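Local coordinates for pollen-specific leucine-rich repeat extensin-like protein 1 (Arabidopsis thaliana, PDB 6TME), which probably binds RALF signalling peptides through its leucine-rich repeats and so probably takes part in cell-wall signalling in pollen tubes, at residues 284-289 with 308-313; 313-318 with 336-341. All blocks are in the same frame, centred on the assembly; numbering follows the deposited sequence.

Contact 1 of 2, residues 284-289 with 308-313. With NAG (2-acetamido-2-deoxy-beta-D-glucopyranose), chain E.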
loop_
_atom_site.group_PDB
_atom_site.type_symbol
_atom_site.label_atom_id
_atom_site.label_comp_id
_atom_site.label_asym_id
_atom_site.label_seq_id
_atom_site.Cartn_x
_atom_site.Cartn_y
_atom_site.Cartn_z
ATOM N N VAL A 284 0.018 -14.242 -11.980
ATOM C CA VAL A 284 -0.647 -14.091 -10.697
ATOM C C VAL A 284 -0.344 -15.300 -9.830
ATOM O O VAL A 284 -0.333 -16.443 -10.303
ATOM C CB VAL A 284 -2.155 -13.857 -10.867
ATOM C CG1 VAL A 284 -2.909 -15.134 -11.151
ATOM C CG2 VAL A 284 -2.704 -13.164 -9.607
ATOM N N GLU A 285 0.000 -15.041 -8.574
ATOM C CA GLU A 285 0.289 -16.099 -7.622
ATOM C C GLU A 285 -0.784 -16.226 -6.560
ATOM O O GLU A 285 -1.198 -17.344 -6.218
ATOM C CB GLU A 285 1.648 -15.851 -6.963
ATOM C CG GLU A 285 2.815 -16.088 -7.905
ATOM C CD GLU A 285 4.121 -15.514 -7.376
ATOM O OE1 GLU A 285 4.214 -15.251 -6.155
ATOM O OE2 GLU A 285 5.046 -15.295 -8.191
ATOM N N GLN A 286 -1.248 -15.087 -6.062
ATOM C CA GLN A 286 -2.291 -14.990 -5.054
ATOM C C GLN A 286 -3.459 -14.267 -5.695
ATOM O O GLN A 286 -3.292 -13.160 -6.218
ATOM C CB GLN A 286 -1.793 -14.228 -3.817
ATOM C CG GLN A 286 -0.544 -14.814 -3.165
ATOM C CD GLN A 286 -0.848 -16.046 -2.323
ATOM O OE1 GLN A 286 -1.908 -16.151 -1.686
ATOM N NE2 GLN A 286 0.083 -16.977 -2.308
ATOM N N MET A 287 -4.623 -14.899 -5.690
ATOM C CA MET A 287 -5.828 -14.305 -6.255
ATOM C C MET A 287 -6.979 -14.632 -5.315
ATOM O O MET A 287 -7.244 -15.807 -5.046
ATOM C CB MET A 287 -6.104 -14.817 -7.673
ATOM C CG MET A 287 -7.077 -13.907 -8.442
ATOM S SD MET A 287 -6.960 -14.003 -10.245
ATOM C CE MET A 287 -7.359 -15.710 -10.533
ATOM N N ASP A 288 -7.632 -13.595 -4.802
ATOM C CA ASP A 288 -8.650 -13.714 -3.758
ATOM C C ASP A 288 -9.874 -12.921 -4.190
ATOM O O ASP A 288 -9.823 -11.688 -4.260
ATOM C CB ASP A 288 -8.130 -13.188 -2.409
ATOM C CG ASP A 288 -9.106 -13.465 -1.242
ATOM O OD1 ASP A 288 -10.264 -13.855 -1.475
ATOM O OD2 ASP A 288 -8.717 -13.298 -0.073
ATOM N N PHE A 289 -10.978 -13.614 -4.464
ATOM C CA PHE A 289 -12.250 -12.952 -4.731
ATOM C C PHE A 289 -13.281 -13.247 -3.660
ATOM O O PHE A 289 -14.474 -12.995 -3.883
ATOM C CB PHE A 289 -12.823 -13.365 -6.089
ATOM C CG PHE A 289 -11.968 -12.990 -7.255
ATOM C CD1 PHE A 289 -11.675 -11.677 -7.518
ATOM C CD2 PHE A 289 -11.494 -13.949 -8.107
ATOM C CE1 PHE A 289 -10.902 -11.337 -8.598
ATOM C CE2 PHE A 289 -10.734 -13.612 -9.196
ATOM C CZ PHE A 289 -10.427 -12.316 -9.434
ATOM N N LEU A 308 -0.249 -19.547 -10.496
ATOM C CA LEU A 308 -1.316 -19.395 -9.517
ATOM C C LEU A 308 -1.201 -20.476 -8.460
ATOM O O LEU A 308 -1.353 -21.657 -8.766
ATOM C CB LEU A 308 -2.664 -19.469 -10.216
ATOM C CG LEU A 308 -3.830 -19.501 -9.230
ATOM C CD1 LEU A 308 -3.835 -18.245 -8.330
ATOM C CD2 LEU A 308 -5.127 -19.645 -10.000
ATOM N N SER A 309 -0.948 -20.093 -7.210
ATOM C CA SER A 309 -0.781 -21.085 -6.160
ATOM C C SER A 309 -1.831 -21.020 -5.054
ATOM O O SER A 309 -1.976 -21.996 -4.313
ATOM C CB SER A 309 0.627 -20.980 -5.546
ATOM O OG SER A 309 0.766 -19.862 -4.694
ATOM N N ASN A 310 -2.561 -19.918 -4.922
ATOM C CA ASN A 310 -3.573 -19.751 -3.879
ATOM C C ASN A 310 -4.726 -18.982 -4.513
ATOM O O ASN A 310 -4.579 -17.804 -4.857
ATOM C CB ASN A 310 -3.009 -19.014 -2.655
ATOM C CG ASN A 310 -3.915 -19.113 -1.438
ATOM O OD1 ASN A 310 -4.778 -19.981 -1.366
ATOM N ND2 ASN A 310 -3.719 -18.227 -0.473
ATOM N N PHE A 311 -5.855 -19.654 -4.716
ATOM C CA PHE A 311 -7.008 -19.059 -5.385
ATOM C C PHE A 311 -8.219 -19.279 -4.490
ATOM O O PHE A 311 -8.711 -20.404 -4.372
ATOM C CB PHE A 311 -7.203 -19.665 -6.778
ATOM C CG PHE A 311 -8.424 -19.154 -7.531
ATOM C CD1 PHE A 311 -8.994 -17.925 -7.238
ATOM C CD2 PHE A 311 -8.985 -19.918 -8.553
ATOM C CE1 PHE A 311 -10.110 -17.469 -7.935
ATOM C CE2 PHE A 311 -10.092 -19.468 -9.254
ATOM C CZ PHE A 311 -10.659 -18.246 -8.945
ATOM N N THR A 312 -8.678 -18.200 -3.862
ATOM C CA THR A 312 -9.762 -18.183 -2.880
ATOM C C THR A 312 -10.974 -17.515 -3.522
ATOM O O THR A 312 -10.906 -16.343 -3.900
ATOM C CB THR A 312 -9.331 -17.397 -1.631
ATOM O OG1 THR A 312 -8.168 -18.000 -1.045
ATOM C CG2 THR A 312 -10.460 -17.285 -0.598
ATOM N N PHE A 313 -12.072 -18.251 -3.664
ATOM C CA PHE A 313 -13.279 -17.686 -4.259
ATOM C C PHE A 313 -14.496 -18.008 -3.399
ATOM O O PHE A 313 -15.627 -18.065 -3.889
ATOM C CB PHE A 313 -13.468 -18.159 -5.706
ATOM C CG PHE A 313 -13.306 -19.656 -5.909
ATOM C CD1 PHE A 313 -12.047 -20.248 -5.931
ATOM C CD2 PHE A 313 -14.420 -20.459 -6.125
ATOM C CE1 PHE A 313 -11.902 -21.623 -6.131
ATOM C CE2 PHE A 313 -14.295 -21.830 -6.342
ATOM C CZ PHE A 313 -13.036 -22.418 -6.340
HETATM C C1 NAG E . -4.522 -18.204 0.738
HETATM C C2 NAG E . -3.659 -18.145 1.994
HETATM C C3 NAG E . -4.538 -17.967 3.232
HETATM C C4 NAG E . -5.378 -16.706 3.089
HETATM C C5 NAG E . -6.215 -16.771 1.814
HETATM C C6 NAG E . -6.893 -15.457 1.505
HETATM C C7 NAG E . -1.585 -19.416 1.611
HETATM C C8 NAG E . -0.865 -20.707 1.851
HETATM N N2 NAG E . -2.820 -19.328 2.124
HETATM O O3 NAG E . -3.711 -17.843 4.385
HETATM O O4 NAG E . -6.191 -16.491 4.241
HETATM O O5 NAG E . -5.374 -17.048 0.681
HETATM O O6 NAG E . -5.945 -14.495 1.054
HETATM O O7 NAG E . -1.076 -18.497 0.969
#
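Two neighbouring parallel strands of the leucine-rich-repeat solenoid, 286-288 and 310-312, meet here, their axes 4.8 Å apart and 4° from parallel. M287 N donates to N310 O, M287 O accepts from T312 N, and F289 N donates to T312 O. E285 O accepts from both S309 N and N310 N as the strands begin.

Q286, D288, N310 and T312 lie on one face. The Q286 chain bends at CD (chi2 -77°), and CD packs 3.7 Å from N310 CB. Q286 OE1 then takes a hydrogen bond from N310 ND2 at 3.0 Å. The N-H meets a lone pair of OE1, although the two amide planes stand 69° apart. N310 ND2 is also bonded covalently to C1 of the N-acetylglucosamine, so its remaining N-H is spent on Q286. An alanine at Q286 would probably leave this N-H without its acceptor and the glycan linkage freer to turn. Further along, T312 CG2 packs 3.5 Å from D288 OD1, an oxygen that accepts a hydrogen bond from S290 N. The sugar O6 gives D288 OD2 a weak hydrogen bond of 3.2 Å.

The other face is apolar. M287 CE sits 4.2 Å above the F311 ring plane, toward the rim, and F313 CD1 covers the opposite face. F289 CD2 comes to the ring edge, 3.8 Å from F311 CE1. L308 CD1 packs on M287 CB.

One face thus feeds the hydrophobic core with sulfur and aromatic side chains. The other carries the glycan linkage, whose first sugar is probably steadied by Q286 through N310 and, weakly, by D288.

Contact 2 of 2, residues 313-318 with 336-341; sequences FSYNFF and DDTSNC. With SO4 (sulfate ion), chain Q.
N340 reaches across to F313, N316 and F318 and holds the turn after strand 310-312 by both ends of its amide. N340 ND2 donates to F313 O at 3.0 Å, in an almost straight bond (N-H...O 175°). It comes from above the carbonyl plane, and N316 ND2 reaches the same oxygen from the opposite face. N340 OD1 accepts from F318 N at 3.0 Å, and F318 CD2 packs against the same oxygen. This is the asparagine ladder of leucine-rich repeats, with N340 and N316 as successive rungs. N316 ND2 also hydrogen-bonds F289 O.

F313 is held by its backbone and its ring. Its N donates to D336 O at 3.0 Å. Its CG stands between the backbone N and the carbonyl carbon (chi1 48°), and the ring has D336 O 3.4 Å above its plane, toward the rim. F313 CE2 touches D337 CB at 3.4 Å.

D336 also shapes its own loop. Its OD1 accepts from T338 N, an Asx turn, and lies 3.5 Å from S314 CB. T338 O then accepts from Y315 N at 2.7 Å. Next to it, S339 CB makes a CH-pi contact over the Y315 ring face. C341 N bonds F318 O, and C341 SG is in a disulfide with C354.

Backbone bonds join the two turns, while the side-chain amides of N340 and N316 serve F313 O and N340 OD1 serves F318 N.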
loop_
_atom_site.group_PDB
_atom_site.type_symbol
_atom_site.label_atom_id
_atom_site.label_comp_id
_atom_site.label_asym_id
_atom_site.label_seq_id
_atom_site.Cartn_x
_atom_site.Cartn_y
_atom_site.Cartn_z
ATOM N N PHE A 313 -12.072 -18.251 -3.664
ATOM C CA PHE A 313 -13.279 -17.686 -4.259
ATOM C C PHE A 313 -14.496 -18.008 -3.399
ATOM O O PHE A 313 -15.627 -18.065 -3.889
ATOM C CB PHE A 313 -13.468 -18.159 -5.706
ATOM C CG PHE A 313 -13.306 -19.656 -5.909
ATOM C CD1 PHE A 313 -12.047 -20.248 -5.931
ATOM C CD2 PHE A 313 -14.420 -20.459 -6.125
ATOM C CE1 PHE A 313 -11.902 -21.623 -6.131
ATOM C CE2 PHE A 313 -14.295 -21.830 -6.342
ATOM C CZ PHE A 313 -13.036 -22.418 -6.340
ATOM N N SER A 314 -14.267 -18.190 -2.103
ATOM C CA SER A 314 -15.301 -18.598 -1.179
ATOM C C SER A 314 -16.272 -17.442 -0.908
ATOM O O SER A 314 -15.989 -16.282 -1.203
ATOM C CB SER A 314 -14.646 -19.088 0.111
ATOM O OG SER A 314 -14.057 -18.001 0.766
ATOM N N TYR A 315 -17.426 -17.771 -0.319
ATOM C CA TYR A 315 -18.467 -16.788 0.003
ATOM C C TYR A 315 -18.819 -15.938 -1.213
ATOM O O TYR A 315 -18.649 -14.709 -1.226
ATOM C CB TYR A 315 -18.052 -15.904 1.176
ATOM C CG TYR A 315 -17.895 -16.721 2.397
ATOM C CD1 TYR A 315 -18.995 -17.010 3.199
ATOM C CD2 TYR A 315 -16.662 -17.266 2.734
ATOM C CE1 TYR A 315 -18.867 -17.801 4.320
ATOM C CE2 TYR A 315 -16.527 -18.060 3.859
ATOM C CZ TYR A 315 -17.634 -18.323 4.642
ATOM O OH TYR A 315 -17.509 -19.107 5.755
ATOM N N ASN A 316 -19.326 -16.628 -2.230
ATOM C CA ASN A 316 -19.870 -16.009 -3.440
ATOM C C ASN A 316 -21.117 -16.797 -3.831
ATOM O O ASN A 316 -21.712 -17.513 -3.013
ATOM C CB ASN A 316 -18.788 -15.956 -4.525
ATOM C CG ASN A 316 -17.786 -14.830 -4.266
ATOM O OD1 ASN A 316 -18.141 -13.658 -4.350
ATOM N ND2 ASN A 316 -16.551 -15.183 -3.901
ATOM N N PHE A 317 -21.539 -16.683 -5.087
ATOM C CA PHE A 317 -22.647 -17.528 -5.560
ATOM C C PHE A 317 -22.267 -18.274 -6.834
ATOM O O PHE A 317 -23.056 -18.354 -7.784
ATOM C CB PHE A 317 -23.912 -16.713 -5.809
ATOM C CG PHE A 317 -24.378 -15.924 -4.622
ATOM C CD1 PHE A 317 -25.360 -16.417 -3.795
ATOM C CD2 PHE A 317 -23.839 -14.679 -4.350
ATOM C CE1 PHE A 317 -25.799 -15.701 -2.711
ATOM C CE2 PHE A 317 -24.278 -13.949 -3.269
ATOM C CZ PHE A 317 -25.267 -14.470 -2.443
ATOM N N PHE A 318 -21.054 -18.819 -6.896
ATOM C CA PHE A 318 -20.693 -19.654 -8.030
ATOM C C PHE A 318 -21.538 -20.934 -8.011
ATOM O O PHE A 318 -21.733 -21.557 -6.958
ATOM C CB PHE A 318 -19.197 -19.973 -7.994
ATOM C CG PHE A 318 -18.297 -18.746 -8.107
ATOM C CD1 PHE A 318 -18.195 -18.044 -9.307
ATOM C CD2 PHE A 318 -17.550 -18.307 -7.021
ATOM C CE1 PHE A 318 -17.368 -16.920 -9.411
ATOM C CE2 PHE A 318 -16.737 -17.185 -7.118
ATOM C CZ PHE A 318 -16.636 -16.495 -8.314
ATOM N N ASP A 336 -10.142 -22.568 -2.482
ATOM C CA ASP A 336 -11.104 -22.440 -1.392
ATOM C C ASP A 336 -12.447 -22.048 -1.998
ATOM O O ASP A 336 -12.560 -20.981 -2.618
ATOM C CB ASP A 336 -10.601 -21.417 -0.381
ATOM C CG ASP A 336 -11.503 -21.275 0.830
ATOM O OD1 ASP A 336 -12.599 -21.865 0.848
ATOM O OD2 ASP A 336 -11.109 -20.543 1.768
ATOM N N ASP A 337 -13.454 -22.928 -1.849
ATOM C CA ASP A 337 -14.755 -22.732 -2.490
ATOM C C ASP A 337 -15.913 -22.802 -1.497
ATOM O O ASP A 337 -17.061 -22.995 -1.906
ATOM C CB ASP A 337 -14.965 -23.735 -3.635
ATOM C CG ASP A 337 -15.095 -25.210 -3.161
ATOM O OD1 ASP A 337 -14.984 -25.525 -1.940
ATOM O OD2 ASP A 337 -15.304 -26.072 -4.054
ATOM N N THR A 338 -15.623 -22.642 -0.213
ATOM C CA THR A 338 -16.630 -22.614 0.843
ATOM C C THR A 338 -17.727 -21.586 0.572
ATOM O O THR A 338 -17.457 -20.460 0.138
ATOM C CB THR A 338 -15.933 -22.277 2.168
ATOM O OG1 THR A 338 -14.887 -23.224 2.411
ATOM C CG2 THR A 338 -16.902 -22.237 3.337
ATOM N N SER A 339 -18.974 -21.980 0.859
ATOM C CA SER A 339 -20.115 -21.081 0.818
ATOM C C SER A 339 -20.314 -20.491 -0.565
ATOM O O SER A 339 -20.377 -19.270 -0.747
ATOM C CB SER A 339 -19.996 -19.971 1.856
ATOM O OG SER A 339 -21.237 -19.298 1.983
ATOM N N ASN A 340 -20.403 -21.370 -1.547
ATOM C CA ASN A 340 -20.893 -20.951 -2.840
ATOM C C ASN A 340 -22.201 -21.686 -3.117
ATOM O O ASN A 340 -22.922 -22.041 -2.180
ATOM C CB ASN A 340 -19.830 -21.223 -3.900
ATOM C CG ASN A 340 -18.856 -20.054 -4.063
ATOM O OD1 ASN A 340 -19.216 -18.994 -4.565
ATOM N ND2 ASN A 340 -17.638 -20.237 -3.591
ATOM N N CYS A 341 -22.510 -21.925 -4.392
ATOM C CA CYS A 341 -23.703 -22.678 -4.758
ATOM C C CYS A 341 -23.336 -23.899 -5.581
ATOM O O CYS A 341 -23.869 -24.085 -6.676
ATOM C CB CYS A 341 -24.646 -21.774 -5.569
ATOM S SG CYS A 341 -25.165 -20.312 -4.681
HETATM S S SO4 Q . -12.808 -21.148 4.974
HETATM O O1 SO4 Q . -13.777 -20.967 6.060
HETATM O O2 SO4 Q . -11.454 -20.955 5.490
HETATM O O3 SO4 Q . -12.902 -22.503 4.429
HETATM O O4 SO4 Q . -13.063 -20.160 3.927
#

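In the fold
Contact 1 and contact 2 lie on the same side of the chain's centre, with their own centres 13 Å apart. They follow in series along the chain and share F313, where strand 310-312 leads into the turn of contact 2. Contact 1 pairs strands 286-288 and 310-312. The next strand, 334-336, continues the parallel run, with a probable hydrogen bond from D336 N to F311 O, and forms its outermost strand at this end. The ladder runs through both contacts, since N316 of contact 2 reaches back to F289 of contact 1. Strand pairing and asparagine ladder therefore stack successive repeats together, up to the disulfide-bonded C-terminal end of the solenoid.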